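Magnesium transporter (Enterococcus faecalis, PDB 2OUX) transports magnesium ions across the cell membrane as a homodimer, this piece being its cytosolic part with the N domain and the paired CBS domains. Local coordinates at the interface of chains A and B. Sequence-based numbering; all coordinates share one arbitrary frame. Chains: chain A/B, Magnesium transporter.

Contact 1: the interface of chains A and B. Residues chain A 160, 163-164, 195; chain B 160, 195.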
loop_
_atom_site.group_PDB
_atom_site.type_symbol
_atom_site.label_atom_id
_atom_site.label_comp_id
_atom_site.label_asym_id
_atom_site.label_seq_id
_atom_site.Cartn_x
_atom_site.Cartn_y
_atom_site.Cartn_z
HETATM N N MSE A 160 8.442 9.198 -16.218
HETATM C CA MSE A 160 7.791 10.198 -15.380
HETATM C C MSE A 160 6.766 11.018 -16.148
HETATM O O MSE A 160 5.896 11.654 -15.547
HETATM C CB MSE A 160 8.833 11.140 -14.771
HETATM C CG MSE A 160 9.679 10.531 -13.654
HETATM SE SE MSE A 160 8.660 10.070 -12.047
HETATM C CE MSE A 160 7.427 11.549 -12.070
ATOM N N LEU A 163 3.502 8.914 -16.125
ATOM C CA LEU A 163 2.902 9.055 -14.812
ATOM C C LEU A 163 2.149 10.362 -14.636
ATOM O O LEU A 163 0.979 10.362 -14.262
ATOM C CB LEU A 163 3.985 8.928 -13.746
ATOM C CG LEU A 163 4.746 7.605 -13.831
ATOM C CD1 LEU A 163 5.973 7.652 -12.940
ATOM C CD2 LEU A 163 3.826 6.464 -13.432
ATOM N N LYS A 164 2.812 11.480 -14.917
ATOM C CA LYS A 164 2.184 12.783 -14.757
ATOM C C LYS A 164 1.032 13.090 -15.709
ATOM O O LYS A 164 0.000 13.611 -15.279
ATOM C CB LYS A 164 3.218 13.903 -14.881
ATOM C CG LYS A 164 2.606 15.302 -14.755
ATOM C CD LYS A 164 3.639 16.393 -14.958
ATOM C CE LYS A 164 3.039 17.776 -14.764
ATOM N NZ LYS A 164 4.066 18.847 -14.914
ATOM N N ILE A 195 11.689 8.358 -8.474
ATOM C CA ILE A 195 11.826 9.793 -8.253
ATOM C C ILE A 195 13.187 10.292 -7.779
ATOM O O ILE A 195 13.472 11.492 -7.888
ATOM C CB ILE A 195 10.757 10.329 -7.271
ATOM C CG1 ILE A 195 10.996 9.772 -5.866
ATOM C CG2 ILE A 195 9.369 9.966 -7.772
ATOM C CD1 ILE A 195 10.207 10.498 -4.797
HETATM N N MSE B 160 8.539 17.983 -3.317
HETATM C CA MSE B 160 9.278 16.922 -3.990
HETATM C C MSE B 160 10.717 16.876 -3.484
HETATM O O MSE B 160 11.269 15.800 -3.238
HETATM C CB MSE B 160 9.262 17.128 -5.508
HETATM C CG MSE B 160 7.943 16.751 -6.185
HETATM SE SE MSE B 160 7.355 14.903 -5.859
HETATM C CE MSE B 160 8.832 13.953 -6.675
ATOM N N ILE B 195 2.857 14.356 -7.960
ATOM C CA ILE B 195 3.388 14.081 -9.287
ATOM C C ILE B 195 2.609 14.674 -10.467
ATOM O O ILE B 195 3.215 15.052 -11.471
ATOM C CB ILE B 195 3.559 12.539 -9.498
ATOM C CG1 ILE B 195 4.902 12.084 -8.912
ATOM C CG2 ILE B 195 3.437 12.182 -10.981
ATOM C CD1 ILE B 195 6.083 12.871 -9.448
#
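B:Ile195 meets the helix 156-166 of chain A along one side, touching A:Met160 with its longer branch and A:Lys164 with its shorter one. The patch joins the CBS domains of the two subunits, and B:Ile195 buries most surface in it, 66 Å². Both methionines are selenomethionines, the selenium standing where sulfur would be. The chain of A:Met160 bends at its second and third torsions, bringing its terminal methyl CE round to the delta-methyl of B:Ile195; the two side chains cross at about a right angle, and this methyl pair is modelled too tightly for its spacing to carry weight. A branched isoleucine suits the place because its two arms can reach different partners. Its chi1 of -84° sets CG1 beside the backbone N and CG2 opposite it, turning this gamma-methyl to the backbone of A:Lys164, 4.0 Å from its CA. The lysine chain, extended beyond CG, lays its aliphatic part beside the end of B:Ile195, with CG 3.3 Å from the carbonyl O of that residue. In the twin arrangement B:Met160 makes a slacker contact: its flexible, bent chain crosses A:Ile195 obliquely, and its methyl CE lies 4.1 Å from CB of A:Ile195.

Contact 2: the interface of chains A and B. Residues chain A 229-231; chain B 35, 37, 69.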
loop_
_atom_site.group_PDB
_atom_site.type_symbol
_atom_site.label_atom_id
_atom_site.label_comp_id
_atom_site.label_asym_id
_atom_site.label_seq_id
_atom_site.Cartn_x
_atom_site.Cartn_y
_atom_site.Cartn_z
ATOM N N ASP A 229 4.205 -11.798 3.013
ATOM C CA ASP A 229 5.653 -11.957 3.156
ATOM C C ASP A 229 6.493 -10.798 2.626
ATOM O O ASP A 229 7.404 -10.336 3.297
ATOM C CB ASP A 229 6.113 -13.234 2.458
ATOM C CG ASP A 229 5.612 -14.484 3.145
ATOM O OD1 ASP A 229 5.464 -14.456 4.387
ATOM O OD2 ASP A 229 5.389 -15.494 2.445
ATOM N N TYR A 230 6.194 -10.340 1.416
ATOM C CA TYR A 230 6.971 -9.261 0.802
ATOM C C TYR A 230 6.523 -7.846 1.150
ATOM O O TYR A 230 7.140 -6.880 0.721
ATOM C CB TYR A 230 6.980 -9.436 -0.721
ATOM C CG TYR A 230 7.747 -10.657 -1.174
ATOM C CD1 TYR A 230 9.092 -10.571 -1.549
ATOM C CD2 TYR A 230 7.143 -11.910 -1.185
ATOM C CE1 TYR A 230 9.808 -11.711 -1.921
ATOM C CE2 TYR A 230 7.847 -13.045 -1.553
ATOM C CZ TYR A 230 9.174 -12.944 -1.918
ATOM O OH TYR A 230 9.851 -14.087 -2.279
ATOM N N ASP A 231 5.454 -7.728 1.932
ATOM C CA ASP A 231 4.930 -6.416 2.314
ATOM C C ASP A 231 4.723 -5.510 1.088
ATOM O O ASP A 231 5.078 -4.331 1.109
ATOM C CB ASP A 231 5.882 -5.743 3.313
ATOM C CG ASP A 231 6.077 -6.566 4.582
ATOM O OD1 ASP A 231 5.113 -7.221 4.999
ATOM O OD2 ASP A 231 7.177 -6.552 5.170
ATOM N N HIS B 35 15.188 -9.497 -2.034
ATOM C CA HIS B 35 14.232 -8.683 -1.314
ATOM C C HIS B 35 14.468 -9.063 0.151
ATOM O O HIS B 35 14.796 -10.206 0.441
ATOM C CB HIS B 35 12.824 -9.058 -1.783
ATOM C CG HIS B 35 11.728 -8.445 -0.979
ATOM N ND1 HIS B 35 11.439 -8.839 0.310
ATOM C CD2 HIS B 35 10.828 -7.479 -1.288
ATOM C CE1 HIS B 35 10.410 -8.145 0.759
ATOM N NE2 HIS B 35 10.020 -7.313 -0.192
ATOM N N TYR B 37 12.731 -10.063 2.467
ATOM C CA TYR B 37 12.067 -11.262 2.955
ATOM C C TYR B 37 12.891 -12.500 2.622
ATOM O O TYR B 37 13.016 -13.410 3.442
ATOM C CB TYR B 37 10.683 -11.432 2.345
ATOM C CG TYR B 37 10.102 -12.800 2.617
ATOM C CD1 TYR B 37 9.694 -13.168 3.904
ATOM C CD2 TYR B 37 10.043 -13.753 1.610
ATOM C CE1 TYR B 37 9.239 -14.468 4.173
ATOM C CE2 TYR B 37 9.593 -15.045 1.864
ATOM C CZ TYR B 37 9.203 -15.403 3.142
ATOM O OH TYR B 37 8.815 -16.706 3.377
ATOM N N VAL B 69 11.869 -7.279 8.929
ATOM C CA VAL B 69 10.813 -8.223 8.580
ATOM C C VAL B 69 10.934 -9.584 9.248
ATOM O O VAL B 69 10.072 -10.444 9.071
ATOM C CB VAL B 69 10.700 -8.417 7.044
ATOM C CG1 VAL B 69 10.605 -7.053 6.356
ATOM C CG2 VAL B 69 11.883 -9.214 6.510
#
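The ring of B:Tyr37 takes the side chain of A:Asp229 on one face, while the ring of A:Tyr230 packs at its CD2 side. Here the helix 220-230 of a CBS domain in chain A docks against the MgtE N domain of chain B. CB of A:Asp229 sits over the middle of the B:Tyr37 ring, 3.7 Å from the centroid. This methylene suits the place by making a CH-pi contact; the carboxylate merely lies parallel toward the CE1/CZ rim, the planes 5° apart and its CG 3.7 Å from CZ of B:Tyr37. CD2 of B:Tyr37 in turn points at one face of the A:Tyr230 ring, toward the rim, in an edge-to-face pairing. The imidazole of B:His35 receives the edge of A:Tyr230 on its face, CD1 of the tyrosine coming over its centre and lying 3.4 Å from CG of the histidine. The histidine also offers NE2 to the carbonyl O of A:Tyr230, a weak hydrogen bond of 3.1 Å. Its ND1 accepts the backbone N-H of B:Tyr37, N to ND1 2.8 Å, nearly straight at 170° and close to the ring plane, which helps fix the turn of the imidazole. A chi1 of 168° carries the ring of B:Tyr37 across A:Asp229, which lies over its face. Farther along, a methyl of B:Val69, CG1, lies 3.7 Å from OD2 of A:Asp231, a magnesium-binding residue.

Contact 3: the interface of chains A and B. Residues chain A 227-228, 254, 257; chain B 254-255, 258.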
loop_
_atom_site.group_PDB
_atom_site.type_symbol
_atom_site.label_atom_id
_atom_site.label_comp_id
_atom_site.label_asym_id
_atom_site.label_seq_id
_atom_site.Cartn_x
_atom_site.Cartn_y
_atom_site.Cartn_z
ATOM N N ILE A 227 1.823 -11.343 -0.554
ATOM C CA ILE A 227 1.657 -9.948 -0.169
ATOM C C ILE A 227 2.061 -9.767 1.281
ATOM O O ILE A 227 2.624 -8.743 1.673
ATOM C CB ILE A 227 0.186 -9.484 -0.356
ATOM C CG1 ILE A 227 -0.145 -9.348 -1.845
ATOM C CG2 ILE A 227 -0.005 -8.126 0.300
ATOM C CD1 ILE A 227 0.445 -10.447 -2.708
ATOM N N ARG A 228 1.754 -10.783 2.075
ATOM C CA ARG A 228 2.044 -10.797 3.499
ATOM C C ARG A 228 3.550 -10.882 3.711
ATOM O O ARG A 228 4.120 -10.125 4.475
ATOM C CB ARG A 228 1.334 -12.002 4.131
ATOM C CG ARG A 228 1.177 -11.971 5.641
ATOM C CD ARG A 228 -0.223 -12.461 6.035
ATOM N NE ARG A 228 -0.650 -13.593 5.217
ATOM C CZ ARG A 228 -1.858 -14.144 5.258
ATOM N NH1 ARG A 228 -2.780 -13.668 6.085
ATOM N NH2 ARG A 228 -2.144 -15.178 4.470
ATOM N N ILE A 254 -6.787 -7.855 1.636
ATOM C CA ILE A 254 -7.286 -7.810 2.989
ATOM C C ILE A 254 -8.693 -8.406 3.028
ATOM O O ILE A 254 -9.025 -9.147 3.955
ATOM C CB ILE A 254 -7.285 -6.371 3.545
ATOM C CG1 ILE A 254 -5.844 -5.981 3.928
ATOM C CG2 ILE A 254 -8.221 -6.281 4.750
ATOM C CD1 ILE A 254 -5.630 -4.531 4.272
ATOM N N ILE A 257 -8.371 -12.058 2.801
ATOM C CA ILE A 257 -7.950 -12.573 4.104
ATOM C C ILE A 257 -9.140 -12.605 5.062
ATOM O O ILE A 257 -9.292 -13.545 5.847
ATOM C CB ILE A 257 -6.823 -11.707 4.735
ATOM C CG1 ILE A 257 -5.528 -11.855 3.931
ATOM C CG2 ILE A 257 -6.575 -12.134 6.183
ATOM C CD1 ILE A 257 -4.464 -10.845 4.288
ATOM N N ILE B 254 -2.032 -6.011 8.494
ATOM C CA ILE B 254 -2.358 -7.358 8.039
ATOM C C ILE B 254 -1.945 -8.402 9.087
ATOM O O ILE B 254 -2.657 -9.381 9.302
ATOM C CB ILE B 254 -1.681 -7.682 6.685
ATOM C CG1 ILE B 254 -2.424 -6.955 5.559
ATOM C CG2 ILE B 254 -1.682 -9.195 6.433
ATOM C CD1 ILE B 254 -1.691 -6.950 4.226
ATOM N N ASP B 255 -0.796 -8.200 9.722
ATOM C CA ASP B 255 -0.343 -9.123 10.762
ATOM C C ASP B 255 -1.330 -9.021 11.938
ATOM O O ASP B 255 -1.670 -10.029 12.559
ATOM C CB ASP B 255 1.073 -8.772 11.258
ATOM C CG ASP B 255 2.159 -9.011 10.207
ATOM O OD1 ASP B 255 2.037 -9.965 9.402
ATOM O OD2 ASP B 255 3.152 -8.250 10.208
ATOM N N ASP B 258 -4.341 -10.944 11.041
ATOM C CA ASP B 258 -4.094 -12.379 11.143
ATOM C C ASP B 258 -4.235 -12.756 12.616
ATOM O O ASP B 258 -4.915 -13.725 12.967
ATOM C CB ASP B 258 -2.680 -12.736 10.674
ATOM C CG ASP B 258 -2.553 -12.783 9.173
ATOM O OD1 ASP B 258 -3.552 -13.096 8.507
ATOM O OD2 ASP B 258 -1.444 -12.533 8.654
#
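B:Ile254 packs against A:Arg228, A:Ile254 and A:Ile257, forming the close-fitting apolar part of a contact between CBS domains. Its gamma-methyl CG2 is shared: CD of A:Arg228 lies 3.6 Å from it, and CD1 of A:Ile257 reaches it at 3.9 Å, the two isoleucines crossing at about a right angle. Its other branch turns to its own twin, CG1 of B:Ile254 lying 3.9 Å from CG1 of A:Ile254. Beta-branched isoleucines suit such helix faces, being bulky near the backbone and offering two arms. In the polar part, A:Arg228 swings its CG away from the backbone N (chi1 -163°), bends at its next two torsions, and meets B:Asp258 from the opposite direction. NH1 sits between both carboxylate oxygens of B:Asp258, 2.6 Å from OD1 in a salt bridge whose N-H points elsewhere, and 3.1 Å from OD2, which it can reach as a hydrogen bond. The flat groups are 43° apart, and charge attraction probably dominates. Looser still is B:Asp255, burying only 6 Å²; its OD1 lies 6.2 Å from NE of A:Arg228, perhaps adding longer-range attraction. Arginine suits this border because its aliphatic stem packs on isoleucine while its end meets acid. The site holds helices 250-262 of A and 250-260 of B together at the dimer axis; A:Arg228 also contributes to a magnesium site, presumably through its backbone carbonyl O, which could link ion binding to dimer geometry.

Contacts 2 and 3 lie close together, the centres of their C-alpha atoms about 12 Å apart, and they share the helix 220-230 of chain A: residues 227 and 228 serve contact 3, residues 229 and 230 serve contact 2. This helix thus faces both the CBS domain and the N domain of the partner. Contact 1 lies about 26 Å from contact 2 and 29 Å from contact 3, and uses the helix 156-166 and residue 195, which ends helix 191-195 in chain B. Two-fold symmetry repeats each patch. Arg228 of contact 3 and Asp231 of contact 2 belong to the same magnesium site, so one ion could couple the two patches.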